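Protein interacting with Hsp90 1 (Saccharomyces cerevisiae, PDB 4CGU) takes part in pre-rRNA processing and is required for the interaction of NOP58 with snoRNA, its C-terminal part forming a CS domain. Local coordinates at residues L95-I99 / L128-P133. Residues are numbered along the deposited sequence; the frame is centred on the assembly and turned at random.
Sequences LRILI and LSIPLP
Leu-95, Ile-97 and Ile-99 face the run 128-133 across the interior of a beta sandwich, where the two segments lie nearly antiparallel, 166° apart, and the CA atoms of Ile-97 and Ile-130 are 8.7 Å apart. That spacing is filled by side chains from both sheets, and branched aliphatic residues suit it because their methyl groups can meet or pass one another. At one end the CD2 methyl of Leu-95 presses against the CD-CG side of the Pro-133 ring, 3.6 Å from CD; the compact proline ring offers a rigid apolar surface as the chain leaves strand 129-131. In the middle, Ile-97 slides past Ile-130, its CD1 coming to 3.8 Å from CG2 of Ile-130. The same methyl meets CD2 of Leu-132, whose side chain crosses that of Ile-97 at about a right angle. Ile-99 uses both branches at the other end: chi1 of -57° puts CG1 beside the backbone N and CG2 anti to it, and CG2 lies 3.6 Å from CD2 of Leu-128, while CD1 touches that methyl and CD1 of Ile-130. In the same sheet neighbouring strand 153-157 adds Ile-156 against Ile-97 and Leu-154 against Ile-99. Arg-96, on its strand's other face, hydrogen-bonds through NH1 and NH2 to another protein's backbone. Only apolar groups meet between the segments, so the two sheets of this CS domain are joined here by shape fit and exclusion of water.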
loop_
_atom_site.group_PDB
_atom_site.type_symbol
_atom_site.label_atom_id
_atom_site.label_comp_id
_atom_site.label_asym_id
_atom_site.label_seq_id
_atom_site.Cartn_x
_atom_site.Cartn_y
_atom_site.Cartn_z
ATOM N N LEU B 95 10.819 -5.559 11.404
ATOM C CA LEU B 95 11.987 -6.021 10.672
ATOM C C LEU B 95 12.712 -4.865 10.006
ATOM O O LEU B 95 12.083 -3.987 9.405
ATOM C CB LEU B 95 11.554 -7.032 9.606
ATOM C CG LEU B 95 12.633 -7.534 8.650
ATOM C CD1 LEU B 95 13.625 -8.453 9.369
ATOM C CD2 LEU B 95 12.003 -8.228 7.453
ATOM N N ARG B 96 14.038 -4.869 10.117
ATOM C CA ARG B 96 14.874 -3.982 9.321
ATOM C C ARG B 96 15.809 -4.783 8.419
ATOM O O ARG B 96 16.472 -5.714 8.870
ATOM C CB ARG B 96 15.702 -3.051 10.202
ATOM C CG ARG B 96 16.620 -2.141 9.397
ATOM C CD ARG B 96 17.629 -1.433 10.275
ATOM N NE ARG B 96 18.675 -2.334 10.754
ATOM C CZ ARG B 96 19.452 -2.073 11.800
ATOM N NH1 ARG B 96 19.290 -0.943 12.478
ATOM N NH2 ARG B 96 20.385 -2.941 12.176
ATOM N N ILE B 97 15.853 -4.413 7.143
ATOM C CA ILE B 97 16.757 -5.022 6.177
ATOM C C ILE B 97 17.760 -3.977 5.714
ATOM O O ILE B 97 17.373 -2.884 5.316
ATOM C CB ILE B 97 15.984 -5.520 4.948
ATOM C CG1 ILE B 97 14.790 -6.369 5.390
ATOM C CG2 ILE B 97 16.904 -6.292 4.003
ATOM C CD1 ILE B 97 13.812 -6.654 4.283
ATOM N N LEU B 98 19.045 -4.313 5.785
ATOM C CA LEU B 98 20.109 -3.480 5.239
ATOM C C LEU B 98 20.676 -4.123 3.989
ATOM O O LEU B 98 21.135 -5.266 4.020
ATOM C CB LEU B 98 21.246 -3.309 6.249
ATOM C CG LEU B 98 20.913 -2.721 7.615
ATOM C CD1 LEU B 98 22.185 -2.385 8.385
ATOM C CD2 LEU B 98 20.054 -1.491 7.449
ATOM N N ILE B 99 20.642 -3.392 2.883
ATOM C CA ILE B 99 21.268 -3.866 1.662
ATOM C C ILE B 99 22.424 -2.941 1.333
ATOM O O ILE B 99 22.233 -1.746 1.126
ATOM C CB ILE B 99 20.287 -3.894 0.487
ATOM C CG1 ILE B 99 19.068 -4.755 0.836
ATOM C CG2 ILE B 99 20.990 -4.395 -0.776
ATOM C CD1 ILE B 99 18.178 -5.040 -0.340
ATOM N N LEU B 128 18.485 -8.924 -7.031
ATOM C CA LEU B 128 18.227 -9.155 -5.613
ATOM C C LEU B 128 16.756 -9.247 -5.197
ATOM O O LEU B 128 15.920 -8.459 -5.635
ATOM C CB LEU B 128 18.941 -8.072 -4.800
ATOM C CG LEU B 128 19.129 -8.282 -3.300
ATOM C CD1 LEU B 128 19.635 -9.677 -3.005
ATOM C CD2 LEU B 128 20.111 -7.255 -2.781
ATOM N N SER B 129 16.457 -10.219 -4.341
ATOM C CA SER B 129 15.120 -10.374 -3.780
ATOM C C SER B 129 15.201 -10.812 -2.321
ATOM O O SER B 129 15.999 -11.680 -1.967
ATOM C CB SER B 129 14.310 -11.392 -4.580
ATOM O OG SER B 129 14.771 -12.710 -4.334
ATOM N N ILE B 130 14.371 -10.206 -1.482
ATOM C CA ILE B 130 14.330 -10.528 -0.066
ATOM C C ILE B 130 12.980 -11.132 0.267
ATOM O O ILE B 130 11.981 -10.412 0.382
ATOM C CB ILE B 130 14.479 -9.268 0.805
ATOM C CG1 ILE B 130 15.478 -8.290 0.186
ATOM C CG2 ILE B 130 14.869 -9.645 2.238
ATOM C CD1 ILE B 130 16.908 -8.732 0.302
ATOM N N PRO B 131 12.927 -12.461 0.399
ATOM C CA PRO B 131 11.705 -13.053 0.941
ATOM C C PRO B 131 11.531 -12.536 2.358
ATOM O O PRO B 131 12.525 -12.366 3.057
ATOM C CB PRO B 131 12.019 -14.551 0.959
ATOM C CG PRO B 131 13.080 -14.729 -0.073
ATOM C CD PRO B 131 13.908 -13.477 -0.013
ATOM N N LEU B 132 10.300 -12.259 2.769
ATOM C CA LEU B 132 10.069 -11.712 4.098
ATOM C C LEU B 132 9.667 -12.829 5.048
ATOM O O LEU B 132 9.007 -13.780 4.632
ATOM C CB LEU B 132 8.990 -10.630 4.048
ATOM C CG LEU B 132 9.264 -9.464 3.091
ATOM C CD1 LEU B 132 8.177 -8.414 3.225
ATOM C CD2 LEU B 132 10.635 -8.852 3.342
ATOM N N PRO B 133 10.071 -12.724 6.325
ATOM C CA PRO B 133 9.732 -13.734 7.332
ATOM C C PRO B 133 8.225 -13.956 7.355
ATOM O O PRO B 133 7.468 -12.995 7.226
ATOM C CB PRO B 133 10.188 -13.089 8.642
ATOM C CG PRO B 133 11.222 -12.101 8.239
ATOM C CD PRO B 133 10.781 -11.576 6.912
#